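Nitrogen regulatory PII-like protein (Bacillus subtilis subsp. subtilis, PDB 4R25) is a PII-family regulator of nitrogen metabolism that is required for full induction of the nrgAB operon when ammonium is limiting. Local coordinates at residues F4-V9 with D73-T78; K19-K24 with K80-T85; L40-T45 with V51-N56; E64-K69 with Y96-T101. All blocks are in the same frame, centred on the assembly; numbering follows the deposited sequence.

Interaction 1: F4-V9 with D73-T78; sequences FKVEIV and DQVTET. With ZN (zinc ion), chain E.
Val6, on strand 4-9, meets the helix 73-78 through its two methyl groups, which lie against one methyl of Val75. Val6 CG1 is 3.9 Å from Val75 CG1, and Val6 CG2 is 4.1 Å from the same atom, so this methyl rests against both branches of the strand valine. The two side chains run past each other in opposite directions. With chi1 at 175°, CG1 of Val75 lies anti to its own backbone nitrogen and is carried to the strand. Thr76 adds a looser touch, its CG2 standing 4.5 Å from Val6 CG1. The packing is helix on sheet, as expected of the ferredoxin-like, doubly repeated beta-alpha-beta fold of PII proteins, with helix 72-83 lying over the sheet. Val75 also leans on Leu22 and Val67, and Val6 on Ile93. On the other face of the strand, Lys5 and Glu7 turn to a zinc ion near the centre of the trimer. Lys5 NZ binds it at 2.5 Å and Glu7 OE2 at 2.6 Å, while Glu64 and a water also coordinate it. Within the helix, Gln74 O accepts both the backbone N and the OG1 of Thr78.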
loop_
_atom_site.group_PDB
_atom_site.type_symbol
_atom_site.label_atom_id
_atom_site.label_comp_id
_atom_site.label_asym_id
_atom_site.label_seq_id
_atom_site.Cartn_x
_atom_site.Cartn_y
_atom_site.Cartn_z
ATOM N N PHE A 4 -10.910 3.172 -8.403
ATOM C CA PHE A 4 -9.513 2.816 -8.607
ATOM C C PHE A 4 -8.582 3.491 -7.626
ATOM O O PHE A 4 -8.856 4.585 -7.137
ATOM C CB PHE A 4 -9.065 3.156 -10.035
ATOM C CG PHE A 4 -9.758 2.355 -11.087
ATOM C CD1 PHE A 4 -10.904 2.837 -11.703
ATOM C CD2 PHE A 4 -9.277 1.111 -11.452
ATOM C CE1 PHE A 4 -11.551 2.090 -12.676
ATOM C CE2 PHE A 4 -9.920 0.361 -12.422
ATOM C CZ PHE A 4 -11.058 0.850 -13.033
ATOM N N LYS A 5 -7.464 2.830 -7.355
ATOM C CA LYS A 5 -6.389 3.457 -6.622
ATOM C C LYS A 5 -5.238 3.713 -7.574
ATOM O O LYS A 5 -4.738 2.795 -8.223
ATOM C CB LYS A 5 -5.932 2.576 -5.466
ATOM C CG LYS A 5 -4.789 3.173 -4.648
ATOM C CD LYS A 5 -4.028 2.068 -3.953
ATOM C CE LYS A 5 -3.543 2.487 -2.583
ATOM N NZ LYS A 5 -3.018 1.306 -1.838
ATOM N N VAL A 6 -4.818 4.969 -7.653
ATOM C CA VAL A 6 -3.652 5.317 -8.438
ATOM C C VAL A 6 -2.466 5.517 -7.510
ATOM O O VAL A 6 -2.495 6.352 -6.610
ATOM C CB VAL A 6 -3.893 6.574 -9.299
ATOM C CG1 VAL A 6 -2.629 6.956 -10.058
ATOM C CG2 VAL A 6 -5.027 6.327 -10.261
ATOM N N GLU A 7 -1.420 4.734 -7.741
ATOM C CA GLU A 7 -0.227 4.783 -6.914
ATOM C C GLU A 7 0.964 5.306 -7.715
ATOM O O GLU A 7 1.462 4.634 -8.619
ATOM C CB GLU A 7 0.064 3.388 -6.389
ATOM C CG GLU A 7 1.054 3.314 -5.267
ATOM C CD GLU A 7 0.991 1.968 -4.571
ATOM O OE1 GLU A 7 1.895 1.127 -4.776
ATOM O OE2 GLU A 7 0.016 1.746 -3.824
ATOM N N ILE A 8 1.412 6.514 -7.390
ATOM C CA ILE A 8 2.565 7.090 -8.054
ATOM C C ILE A 8 3.795 6.960 -7.168
ATOM O O ILE A 8 3.809 7.443 -6.038
ATOM C CB ILE A 8 2.336 8.579 -8.380
ATOM C CG1 ILE A 8 0.983 8.776 -9.067
ATOM C CG2 ILE A 8 3.461 9.105 -9.249
ATOM C CD1 ILE A 8 0.573 10.233 -9.213
ATOM N N VAL A 9 4.829 6.300 -7.675
ATOM C CA VAL A 9 6.072 6.162 -6.926
ATOM C C VAL A 9 7.208 6.873 -7.660
ATOM O O VAL A 9 7.682 6.410 -8.693
ATOM C CB VAL A 9 6.432 4.683 -6.698
ATOM C CG1 VAL A 9 7.812 4.561 -6.092
ATOM C CG2 VAL A 9 5.390 4.019 -5.812
ATOM N N ASP A 73 -7.632 7.565 -16.323
ATOM C CA ASP A 73 -6.744 7.915 -17.428
ATOM C C ASP A 73 -6.400 9.408 -17.476
ATOM O O ASP A 73 -5.342 9.798 -17.983
ATOM C CB ASP A 73 -7.325 7.416 -18.754
ATOM C CG ASP A 73 -7.433 5.901 -18.808
ATOM O OD1 ASP A 73 -6.808 5.221 -17.970
ATOM O OD2 ASP A 73 -8.136 5.388 -19.706
ATOM N N GLN A 74 -7.287 10.239 -16.937
ATOM C CA GLN A 74 -7.003 11.661 -16.804
ATOM C C GLN A 74 -6.028 11.879 -15.641
ATOM O O GLN A 74 -5.192 12.776 -15.697
ATOM C CB GLN A 74 -8.301 12.457 -16.599
ATOM C CG GLN A 74 -8.249 13.907 -17.091
ATOM C CD GLN A 74 -9.592 14.638 -16.987
ATOM O OE1 GLN A 74 -9.637 15.866 -16.861
ATOM N NE2 GLN A 74 -10.683 13.884 -17.041
ATOM N N VAL A 75 -6.112 11.042 -14.603
ATOM C CA VAL A 75 -5.149 11.104 -13.495
ATOM C C VAL A 75 -3.761 10.666 -13.927
ATOM O O VAL A 75 -2.766 11.326 -13.623
ATOM C CB VAL A 75 -5.536 10.213 -12.293
ATOM C CG1 VAL A 75 -4.420 10.250 -11.251
ATOM C CG2 VAL A 75 -6.853 10.654 -11.682
ATOM N N THR A 76 -3.687 9.539 -14.623
ATOM C CA THR A 76 -2.390 9.002 -15.006
ATOM C C THR A 76 -1.718 9.858 -16.069
ATOM O O THR A 76 -0.505 10.051 -16.031
ATOM C CB THR A 76 -2.488 7.546 -15.480
ATOM O OG1 THR A 76 -3.159 7.495 -16.740
ATOM C CG2 THR A 76 -3.252 6.718 -14.466
ATOM N N GLU A 77 -2.503 10.387 -17.005
ATOM C CA GLU A 77 -1.938 11.210 -18.074
ATOM C C GLU A 77 -1.353 12.499 -17.519
ATOM O O GLU A 77 -0.278 12.940 -17.933
ATOM C CB GLU A 77 -2.987 11.530 -19.135
ATOM C CG GLU A 77 -2.452 12.381 -20.277
ATOM C CD GLU A 77 -1.444 11.638 -21.141
ATOM O OE1 GLU A 77 -1.423 10.388 -21.110
ATOM O OE2 GLU A 77 -0.671 12.306 -21.859
ATOM N N THR A 78 -2.070 13.093 -16.571
ATOM C CA THR A 78 -1.620 14.313 -15.926
ATOM C C THR A 78 -0.358 14.051 -15.128
ATOM O O THR A 78 0.559 14.863 -15.117
ATOM C CB THR A 78 -2.698 14.854 -14.984
ATOM O OG1 THR A 78 -3.926 14.978 -15.702
ATOM C CG2 THR A 78 -2.301 16.216 -14.419
HETATM ZN ZN ZN E . -0.544 1.032 -1.335
HETATM O O HOH W 1 0.834 0.701 0.813
#

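Interaction 2: K19-K24 with K80-T85; sequences KQELGK and KRVLKT
Helix segments 19-24 and 80-83 come nearest at Glu21 and Val82, whose CA atoms are 8.0 Å apart, a distance bridged by side chains alone. Within 19-24 the contact rests on Glu21. Its chain folds at chi2 (-64°), which lays the methylene part against Val82 and turns the carboxylate to Arg81. CG of Glu21 comes within 3.6 Å of Val82 CG2, and its CB stands 4.0 Å from the same methyl. Beyond this apolar patch, Arg81 NH2 donates to Glu21 OE1 at 2.7 Å, the N-H...O angle being 147°. The oxygen sits at the guanidinium edge, practically in its plane, but is met on its anti side, and the carboxylate and guanidinium planes stand nearly perpendicular (89°). One N-H thus joins one oxygen, rather than the paired, coplanar grip of a bidentate bridge. The second oxygen, OE2, has a long ion pair with Lys24 NZ at 3.9 Å, making a three-residue charge network along the exposed edge. A glutamine at Glu21 would probably cost Arg81 and Lys24 their shared negative partner, leaving the guanidinium freer to turn. Glu21 also packs on Thr78, Val82 on Lys17 and Leu22 on Val75, so the two helices lie paired on one face of the ferredoxin-like PII sheet, where Leu83 reaches Ile8 and Thr10 of strand 4-10.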
loop_
_atom_site.group_PDB
_atom_site.type_symbol
_atom_site.label_atom_id
_atom_site.label_comp_id
_atom_site.label_asym_id
_atom_site.label_seq_id
_atom_site.Cartn_x
_atom_site.Cartn_y
_atom_site.Cartn_z
ATOM N N LYS A 19 -0.050 18.759 -7.363
ATOM C CA LYS A 19 -1.230 19.140 -6.603
ATOM C C LYS A 19 -2.094 20.123 -7.392
ATOM O O LYS A 19 -3.320 20.000 -7.395
ATOM C CB LYS A 19 -0.833 19.732 -5.252
ATOM C CG LYS A 19 -0.065 18.777 -4.361
ATOM C CD LYS A 19 0.351 19.451 -3.072
ATOM C CE LYS A 19 1.160 18.528 -2.189
ATOM N NZ LYS A 19 1.571 19.238 -0.944
ATOM N N GLN A 20 -1.458 21.085 -8.064
ATOM C CA GLN A 20 -2.189 22.024 -8.924
ATOM C C GLN A 20 -2.934 21.298 -10.029
ATOM O O GLN A 20 -4.131 21.520 -10.239
ATOM C CB GLN A 20 -1.262 23.074 -9.557
ATOM C CG GLN A 20 -0.679 24.096 -8.582
ATOM C CD GLN A 20 -1.744 24.904 -7.854
ATOM O OE1 GLN A 20 -2.643 25.480 -8.475
ATOM N NE2 GLN A 20 -1.640 24.959 -6.531
ATOM N N GLU A 21 -2.225 20.427 -10.739
ATOM C CA GLU A 21 -2.812 19.768 -11.902
ATOM C C GLU A 21 -3.867 18.736 -11.514
ATOM O O GLU A 21 -4.914 18.643 -12.152
ATOM C CB GLU A 21 -1.722 19.142 -12.773
ATOM C CG GLU A 21 -0.659 20.134 -13.244
ATOM C CD GLU A 21 -1.214 21.219 -14.156
ATOM O OE1 GLU A 21 -1.396 20.949 -15.363
ATOM O OE2 GLU A 21 -1.461 22.346 -13.669
ATOM N N LEU A 22 -3.600 17.965 -10.465
ATOM C CA LEU A 22 -4.565 16.969 -10.022
ATOM C C LEU A 22 -5.796 17.671 -9.477
ATOM O O LEU A 22 -6.929 17.268 -9.755
ATOM C CB LEU A 22 -3.961 16.041 -8.963
ATOM C CG LEU A 22 -2.866 15.106 -9.471
ATOM C CD1 LEU A 22 -2.246 14.352 -8.314
ATOM C CD2 LEU A 22 -3.425 14.153 -10.517
ATOM N N GLY A 23 -5.565 18.721 -8.699
ATOM C CA GLY A 23 -6.650 19.559 -8.213
ATOM C C GLY A 23 -7.579 20.037 -9.325
ATOM O O GLY A 23 -8.801 20.005 -9.174
ATOM N N LYS A 24 -7.009 20.451 -10.456
ATOM C CA LYS A 24 -7.815 21.054 -11.517
ATOM C C LYS A 24 -8.718 20.071 -12.225
ATOM O O LYS A 24 -9.783 20.455 -12.703
ATOM C CB LYS A 24 -6.941 21.814 -12.516
ATOM C CG LYS A 24 -6.481 23.154 -11.969
ATOM C CD LYS A 24 -5.271 23.712 -12.706
ATOM C CE LYS A 24 -4.725 24.923 -11.941
ATOM N NZ LYS A 24 -3.444 25.463 -12.472
ATOM N N LYS A 80 1.908 11.817 -15.747
ATOM C CA LYS A 80 3.018 11.665 -16.689
ATOM C C LYS A 80 3.596 13.015 -17.093
ATOM O O LYS A 80 4.775 13.282 -16.873
ATOM C CB LYS A 80 2.575 10.904 -17.938
ATOM C CG LYS A 80 2.126 9.492 -17.656
ATOM C CD LYS A 80 1.252 8.949 -18.772
ATOM C CE LYS A 80 2.049 8.667 -20.033
ATOM N NZ LYS A 80 1.249 7.840 -20.988
ATOM N N ARG A 81 2.761 13.862 -17.685
ATOM C CA ARG A 81 3.191 15.186 -18.111
ATOM C C ARG A 81 4.014 15.873 -17.046
ATOM O O ARG A 81 5.142 16.297 -17.289
ATOM C CB ARG A 81 1.987 16.071 -18.394
ATOM C CG ARG A 81 1.255 15.779 -19.667
ATOM C CD ARG A 81 0.079 16.724 -19.764
ATOM N NE ARG A 81 0.292 17.899 -18.924
ATOM C CZ ARG A 81 -0.614 18.383 -18.082
ATOM N NH1 ARG A 81 -1.793 17.788 -17.977
ATOM N NH2 ARG A 81 -0.346 19.461 -17.352
ATOM N N VAL A 82 3.427 15.992 -15.863
ATOM C CA VAL A 82 3.986 16.829 -14.812
ATOM C C VAL A 82 5.308 16.305 -14.276
ATOM O O VAL A 82 6.201 17.084 -13.948
ATOM C CB VAL A 82 2.997 16.971 -13.640
ATOM C CG1 VAL A 82 3.608 17.801 -12.532
ATOM C CG2 VAL A 82 1.695 17.585 -14.117
ATOM N N LEU A 83 5.427 14.981 -14.192
ATOM C CA LEU A 83 6.559 14.340 -13.514
ATOM C C LEU A 83 7.660 13.869 -14.471
ATOM O O LEU A 83 8.739 13.452 -14.039
ATOM C CB LEU A 83 6.064 13.176 -12.644
ATOM C CG LEU A 83 5.052 13.544 -11.553
ATOM C CD1 LEU A 83 4.447 12.303 -10.903
ATOM C CD2 LEU A 83 5.698 14.441 -10.510
ATOM N N LYS A 84 7.375 13.939 -15.768
ATOM C CA LYS A 84 8.336 13.568 -16.803
ATOM C C LYS A 84 9.506 14.548 -16.879
ATOM O O LYS A 84 9.299 15.759 -16.997
ATOM C CB LYS A 84 7.623 13.506 -18.156
ATOM C CG LYS A 84 8.545 13.484 -19.358
ATOM C CD LYS A 84 8.741 12.076 -19.913
ATOM C CE LYS A 84 7.466 11.529 -20.543
ATOM N NZ LYS A 84 6.837 12.519 -21.466
ATOM N N THR A 85 10.730 14.028 -16.798
ATOM C CA THR A 85 11.920 14.849 -17.001
ATOM C C THR A 85 12.951 14.117 -17.856
ATOM O O THR A 85 14.049 14.625 -18.080
ATOM C CB THR A 85 12.591 15.265 -15.674
ATOM O OG1 THR A 85 13.394 14.188 -15.174
ATOM C CG2 THR A 85 11.554 15.682 -14.638
#

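Interaction 3: L40-T45 with V51-N56; sequences LQKAHT and VKIESN. With ZN (zinc ion), chain B; ZN (zinc ion), chain D.
Strands 40-44 and 51-56 run antiparallel with a strong twist, their N-to-C directions 136° apart, and Gln41 faces Glu54 and Ala43 faces Lys52 as hydrogen-bonded pairs. Gln41 N reaches Glu54 O at 2.9 Å, and the return bond from Glu54 N is almost straight (175°). In the second pair, Ala43 N lies 2.7 Å from Lys52 O. Ile53 touches two neighbours: its CG2 is 4.1 Å from Leu40 CB, while a bend at chi2 (-65°) brings its CD1 to 4.0 Å from Lys42 CG, the two side chains lying side by side. Were Ile53 cut back to alanine, its contacts with Leu40 and the Lys42 stem would probably be lost, with packing against Gly23 of the second subunit. On the face with Gln41, Ala43 and Glu54, Lys52 bends to bring CD to 3.6 Å from Ala43 CB, while Glu54 stretches outward to bind one zinc ion through OE1 at 2.6 Å. At the strand end, His44 ND1 binds another at 2.5 Å. These strands form the stem of the long hairpin known in PII proteins as the T-loop; its chemistry implies a backbone-bonded stem with a mixed face, Leu40 and Ile53 its apolar part, packed on the second subunit, each zinc taking one ligand from these strands.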
loop_
_atom_site.group_PDB
_atom_site.type_symbol
_atom_site.label_atom_id
_atom_site.label_comp_id
_atom_site.label_asym_id
_atom_site.label_seq_id
_atom_site.Cartn_x
_atom_site.Cartn_y
_atom_site.Cartn_z
ATOM N N LEU A 40 18.270 -2.992 -8.719
ATOM C CA LEU A 40 19.039 -4.224 -8.694
ATOM C C LEU A 40 19.573 -4.539 -10.096
ATOM O O LEU A 40 18.828 -4.521 -11.077
ATOM C CB LEU A 40 18.183 -5.388 -8.176
ATOM C CG LEU A 40 17.523 -5.284 -6.796
ATOM C CD1 LEU A 40 16.832 -6.581 -6.448
ATOM C CD2 LEU A 40 18.516 -4.934 -5.715
ATOM N N GLN A 41 20.868 -4.812 -10.193
ATOM C CA GLN A 41 21.444 -5.202 -11.475
ATOM C C GLN A 41 22.474 -6.325 -11.366
ATOM O O GLN A 41 23.304 -6.347 -10.453
ATOM C CB GLN A 41 22.019 -3.993 -12.213
ATOM C CG GLN A 41 22.537 -2.906 -11.305
ATOM C CD GLN A 41 23.010 -1.685 -12.069
ATOM O OE1 GLN A 41 22.586 -1.444 -13.205
ATOM N NE2 GLN A 41 23.900 -0.909 -11.451
ATOM N N LYS A 42 22.369 -7.266 -12.301
ATOM C CA LYS A 42 23.293 -8.383 -12.429
ATOM C C LYS A 42 24.673 -7.892 -12.807
ATOM O O LYS A 42 24.850 -7.203 -13.812
ATOM C CB LYS A 42 22.797 -9.362 -13.491
ATOM C CG LYS A 42 21.563 -10.139 -13.082
ATOM C CD LYS A 42 20.997 -10.917 -14.255
ATOM C CE LYS A 42 19.807 -11.769 -13.831
ATOM N NZ LYS A 42 19.096 -12.353 -15.005
ATOM N N ALA A 43 25.646 -8.242 -11.981
ATOM C CA ALA A 43 27.034 -7.900 -12.224
ATOM C C ALA A 43 27.857 -9.173 -12.419
ATOM O O ALA A 43 27.461 -10.257 -11.986
ATOM C CB ALA A 43 27.573 -7.083 -11.072
ATOM N N HIS A 44 28.998 -9.049 -13.086
ATOM C CA HIS A 44 29.892 -10.192 -13.231
ATOM C C HIS A 44 30.647 -10.469 -11.947
ATOM O O HIS A 44 31.057 -9.550 -11.239
ATOM C CB HIS A 44 30.897 -9.976 -14.360
ATOM C CG HIS A 44 30.329 -10.220 -15.719
ATOM N ND1 HIS A 44 29.973 -11.475 -16.159
ATOM C CD2 HIS A 44 30.043 -9.371 -16.731
ATOM C CE1 HIS A 44 29.492 -11.392 -17.388
ATOM N NE2 HIS A 44 29.524 -10.124 -17.756
ATOM N N THR A 45 30.814 -11.749 -11.642
ATOM C CA THR A 45 31.859 -12.147 -10.717
ATOM C C THR A 45 33.066 -12.551 -11.557
ATOM O O THR A 45 33.041 -12.498 -12.794
ATOM C CB THR A 45 31.426 -13.300 -9.781
ATOM O OG1 THR A 45 31.141 -14.474 -10.549
ATOM C CG2 THR A 45 30.186 -12.910 -8.978
ATOM N N VAL A 51 27.032 -14.949 -10.785
ATOM C CA VAL A 51 26.310 -13.693 -10.757
ATOM C C VAL A 51 26.441 -13.081 -9.367
ATOM O O VAL A 51 26.562 -13.781 -8.359
ATOM C CB VAL A 51 24.839 -13.836 -11.174
ATOM C CG1 VAL A 51 24.149 -12.488 -11.125
ATOM C CG2 VAL A 51 24.748 -14.401 -12.589
ATOM N N LYS A 52 26.429 -11.759 -9.340
ATOM C CA LYS A 52 26.520 -10.988 -8.114
ATOM C C LYS A 52 25.592 -9.810 -8.356
ATOM O O LYS A 52 25.503 -9.329 -9.491
ATOM C CB LYS A 52 27.960 -10.517 -7.930
ATOM C CG LYS A 52 28.132 -9.247 -7.124
ATOM C CD LYS A 52 28.880 -8.153 -7.913
ATOM C CE LYS A 52 30.383 -8.410 -8.064
ATOM N NZ LYS A 52 31.205 -7.154 -8.106
ATOM N N ILE A 53 24.863 -9.366 -7.334
ATOM C CA ILE A 53 23.887 -8.296 -7.544
ATOM C C ILE A 53 24.354 -6.991 -6.924
ATOM O O ILE A 53 24.779 -6.953 -5.777
ATOM C CB ILE A 53 22.505 -8.663 -6.981
ATOM C CG1 ILE A 53 22.002 -9.968 -7.607
ATOM C CG2 ILE A 53 21.504 -7.536 -7.208
ATOM C CD1 ILE A 53 21.746 -9.886 -9.084
ATOM N N GLU A 54 24.270 -5.917 -7.694
ATOM C CA GLU A 54 24.629 -4.606 -7.193
ATOM C C GLU A 54 23.351 -3.790 -7.051
ATOM O O GLU A 54 22.436 -3.899 -7.871
ATOM C CB GLU A 54 25.600 -3.938 -8.154
ATOM C CG GLU A 54 26.221 -2.662 -7.650
ATOM C CD GLU A 54 27.255 -2.142 -8.621
ATOM O OE1 GLU A 54 27.790 -1.033 -8.402
ATOM O OE2 GLU A 54 27.526 -2.855 -9.613
ATOM N N SER A 55 23.284 -2.979 -6.006
ATOM C CA SER A 55 22.052 -2.283 -5.686
ATOM C C SER A 55 22.307 -0.903 -5.109
ATOM O O SER A 55 23.257 -0.695 -4.352
ATOM C CB SER A 55 21.216 -3.116 -4.706
ATOM O OG SER A 55 21.903 -3.300 -3.483
ATOM N N ASN A 56 21.451 0.041 -5.481
ATOM C CA ASN A 56 21.490 1.364 -4.885
ATOM C C ASN A 56 20.153 1.675 -4.243
ATOM O O ASN A 56 19.108 1.252 -4.734
ATOM C CB ASN A 56 21.882 2.443 -5.909
ATOM C CG ASN A 56 20.906 2.541 -7.077
ATOM O OD1 ASN A 56 20.599 1.542 -7.730
ATOM N ND2 ASN A 56 20.417 3.754 -7.349
HETATM ZN ZN ZN B . 30.303 -13.881 -15.718
HETATM ZN ZN ZN D . 29.962 -0.656 -9.741
#

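Interaction 4: E64-K69 with Y96-T101; sequences EIVVSK and YEISNT. With ZN (zinc ion), chain E.
Val66 and Ile98 meet across strand 4-10, the strand that separates 51-67 from 92-97 in the central antiparallel sheet of the PII fold. The CA atoms are 8.6 Å apart, so the backbones do not pair and the contact is made by side chains reaching over the intervening strand. Ile98 CD1 packs on both branches of Val66, 3.5 Å from CG1 and 4.1 Å from CG2, the two chains crossing at about a right angle. Extension of the isoleucine beyond CG1, with chi2 at -178°, puts this terminal methyl forward. Thr101, beyond the turn, comes less close, its OG1 lying 4.4 Å from Val66 CG1. Leu114 packs on both Val66 and Thr101, and Phe94 of the third subunit does the same, so the chain's own C-terminus and another chain add to the packing around these two residues. Two residues before Val66 on the same strand, Glu64 extends its carboxylate to a zinc ion, with OE2 bound at 2.3 Å; OE1 makes a salt bridge with Lys62 of the third subunit. This second bond probably steadies the carboxylate. Asn100 and Thr101 pair in antiparallel fashion with a strand of the third subunit, carrying the sheet across the interface, an association characteristic of the trimeric PII core.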
loop_
_atom_site.group_PDB
_atom_site.type_symbol
_atom_site.label_atom_id
_atom_site.label_comp_id
_atom_site.label_asym_id
_atom_site.label_seq_id
_atom_site.Cartn_x
_atom_site.Cartn_y
_atom_site.Cartn_z
ATOM N N GLU A 64 -0.780 8.308 -3.199
ATOM C CA GLU A 64 -1.980 7.525 -3.454
ATOM C C GLU A 64 -3.236 8.386 -3.682
ATOM O O GLU A 64 -3.546 9.302 -2.921
ATOM C CB GLU A 64 -2.194 6.522 -2.331
ATOM C CG GLU A 64 -1.085 5.486 -2.253
ATOM C CD GLU A 64 -1.303 4.471 -1.147
ATOM O OE1 GLU A 64 -2.012 4.782 -0.164
ATOM O OE2 GLU A 64 -0.768 3.354 -1.266
ATOM N N ILE A 65 -3.943 8.073 -4.754
ATOM C CA ILE A 65 -5.136 8.786 -5.134
ATOM C C ILE A 65 -6.207 7.751 -5.422
ATOM O O ILE A 65 -5.970 6.797 -6.156
ATOM C CB ILE A 65 -4.879 9.626 -6.393
ATOM C CG1 ILE A 65 -3.573 10.404 -6.235
ATOM C CG2 ILE A 65 -6.038 10.568 -6.662
ATOM C CD1 ILE A 65 -2.974 10.866 -7.541
ATOM N N VAL A 66 -7.371 7.910 -4.810
ATOM C CA VAL A 66 -8.503 7.056 -5.128
ATOM C C VAL A 66 -9.449 7.850 -6.005
ATOM O O VAL A 66 -9.646 9.038 -5.783
ATOM C CB VAL A 66 -9.227 6.586 -3.860
ATOM C CG1 VAL A 66 -10.431 5.713 -4.218
ATOM C CG2 VAL A 66 -8.258 5.835 -2.961
ATOM N N VAL A 67 -10.016 7.207 -7.015
ATOM C CA VAL A 67 -10.873 7.915 -7.956
ATOM C C VAL A 67 -12.012 7.048 -8.410
ATOM O O VAL A 67 -11.891 5.824 -8.463
ATOM C CB VAL A 67 -10.114 8.368 -9.225
ATOM C CG1 VAL A 67 -9.030 9.376 -8.872
ATOM C CG2 VAL A 67 -9.527 7.163 -9.951
ATOM N N SER A 68 -13.119 7.702 -8.742
ATOM C CA SER A 68 -14.256 7.037 -9.354
ATOM C C SER A 68 -14.827 7.917 -10.458
ATOM O O SER A 68 -14.722 7.583 -11.634
ATOM C CB SER A 68 -15.321 6.718 -8.310
ATOM O OG SER A 68 -16.319 5.883 -8.865
ATOM N N LYS A 69 -15.420 9.047 -10.079
ATOM C CA LYS A 69 -15.956 9.988 -11.063
ATOM C C LYS A 69 -14.831 10.507 -11.938
ATOM O O LYS A 69 -14.874 10.391 -13.159
ATOM C CB LYS A 69 -16.666 11.160 -10.383
ATOM C CG LYS A 69 -17.991 10.799 -9.729
ATOM C CD LYS A 69 -17.986 11.179 -8.261
ATOM C CE LYS A 69 -16.823 10.517 -7.522
ATOM N NZ LYS A 69 -16.820 10.890 -6.081
ATOM N N TYR A 96 -4.869 0.016 -9.502
ATOM C CA TYR A 96 -5.528 -1.109 -8.854
ATOM C C TYR A 96 -7.039 -0.933 -8.797
ATOM O O TYR A 96 -7.541 0.173 -8.618
ATOM C CB TYR A 96 -5.075 -1.236 -7.403
ATOM C CG TYR A 96 -3.600 -1.370 -7.185
ATOM C CD1 TYR A 96 -2.817 -0.250 -6.974
ATOM C CD2 TYR A 96 -2.990 -2.617 -7.145
ATOM C CE1 TYR A 96 -1.464 -0.355 -6.756
ATOM C CE2 TYR A 96 -1.627 -2.740 -6.923
ATOM C CZ TYR A 96 -0.868 -1.601 -6.729
ATOM O OH TYR A 96 0.491 -1.703 -6.511
ATOM N N GLU A 97 -7.765 -2.037 -8.901
ATOM C CA GLU A 97 -9.201 -2.024 -8.660
ATOM C C GLU A 97 -9.463 -1.946 -7.164
ATOM O O GLU A 97 -8.714 -2.525 -6.376
ATOM C CB GLU A 97 -9.852 -3.291 -9.223
ATOM C CG GLU A 97 -10.104 -3.254 -10.727
ATOM C CD GLU A 97 -10.401 -4.625 -11.318
ATOM O OE1 GLU A 97 -10.363 -5.643 -10.589
ATOM O OE2 GLU A 97 -10.667 -4.676 -12.530
ATOM N N ILE A 98 -10.521 -1.238 -6.771
ATOM C CA ILE A 98 -10.957 -1.224 -5.380
ATOM C C ILE A 98 -12.336 -1.856 -5.244
ATOM O O ILE A 98 -13.279 -1.442 -5.907
ATOM C CB ILE A 98 -11.051 0.196 -4.834
ATOM C CG1 ILE A 98 -9.681 0.867 -4.818
ATOM C CG2 ILE A 98 -11.629 0.181 -3.431
ATOM C CD1 ILE A 98 -9.715 2.258 -4.249
ATOM N N SER A 99 -12.463 -2.844 -4.368
ATOM C CA SER A 99 -13.752 -3.491 -4.148
ATOM C C SER A 99 -14.782 -2.548 -3.536
ATOM O O SER A 99 -15.972 -2.686 -3.790
ATOM C CB SER A 99 -13.605 -4.735 -3.266
ATOM O OG SER A 99 -13.029 -5.808 -3.988
ATOM N N ASN A 100 -14.328 -1.598 -2.724
ATOM C CA ASN A 100 -15.246 -0.693 -2.038
ATOM C C ASN A 100 -14.538 0.428 -1.279
ATOM O O ASN A 100 -13.368 0.314 -0.928
ATOM C CB ASN A 100 -16.168 -1.486 -1.095
ATOM C CG ASN A 100 -17.338 -0.654 -0.559
ATOM O OD1 ASN A 100 -17.577 0.475 -0.989
ATOM N ND2 ASN A 100 -18.075 -1.223 0.381
ATOM N N THR A 101 -15.264 1.514 -1.048
ATOM C CA THR A 101 -14.785 2.623 -0.244
ATOM C C THR A 101 -15.869 3.029 0.741
ATOM O O THR A 101 -17.055 2.950 0.447
ATOM C CB THR A 101 -14.445 3.840 -1.105
ATOM O OG1 THR A 101 -13.552 3.446 -2.149
ATOM C CG2 THR A 101 -13.797 4.935 -0.259
HETATM ZN ZN ZN E . -0.544 1.032 -1.335
HETATM O O HOH W 1 0.834 0.701 0.813
#

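How the interactions relate
Interactions 1, 2 and 4 form one connected core, whereas interaction 3 stands apart on the protruding hairpin, its centre about 32 Å from that of interaction 1 and 37 Å from that of interaction 4. Interactions 1 and 2 share helix 72-83 and touch where Thr78 CG2 lies 3.4 Å from Glu21 CB. Strand 4-9 joins interaction 1 to interaction 4 by probable backbone hydrogen bonds, such as Phe4 N to Val67 O at 2.8 Å, and both supply ligands to the same zinc ion. Leu22 CD1 and Ile65 CD1, 3.6 Å apart, link interactions 2 and 4. Strand 51-67 runs from interaction 3 into interaction 4, connecting the hairpin to the core that holds the zinc bound by Lys5, Glu7 and Glu64.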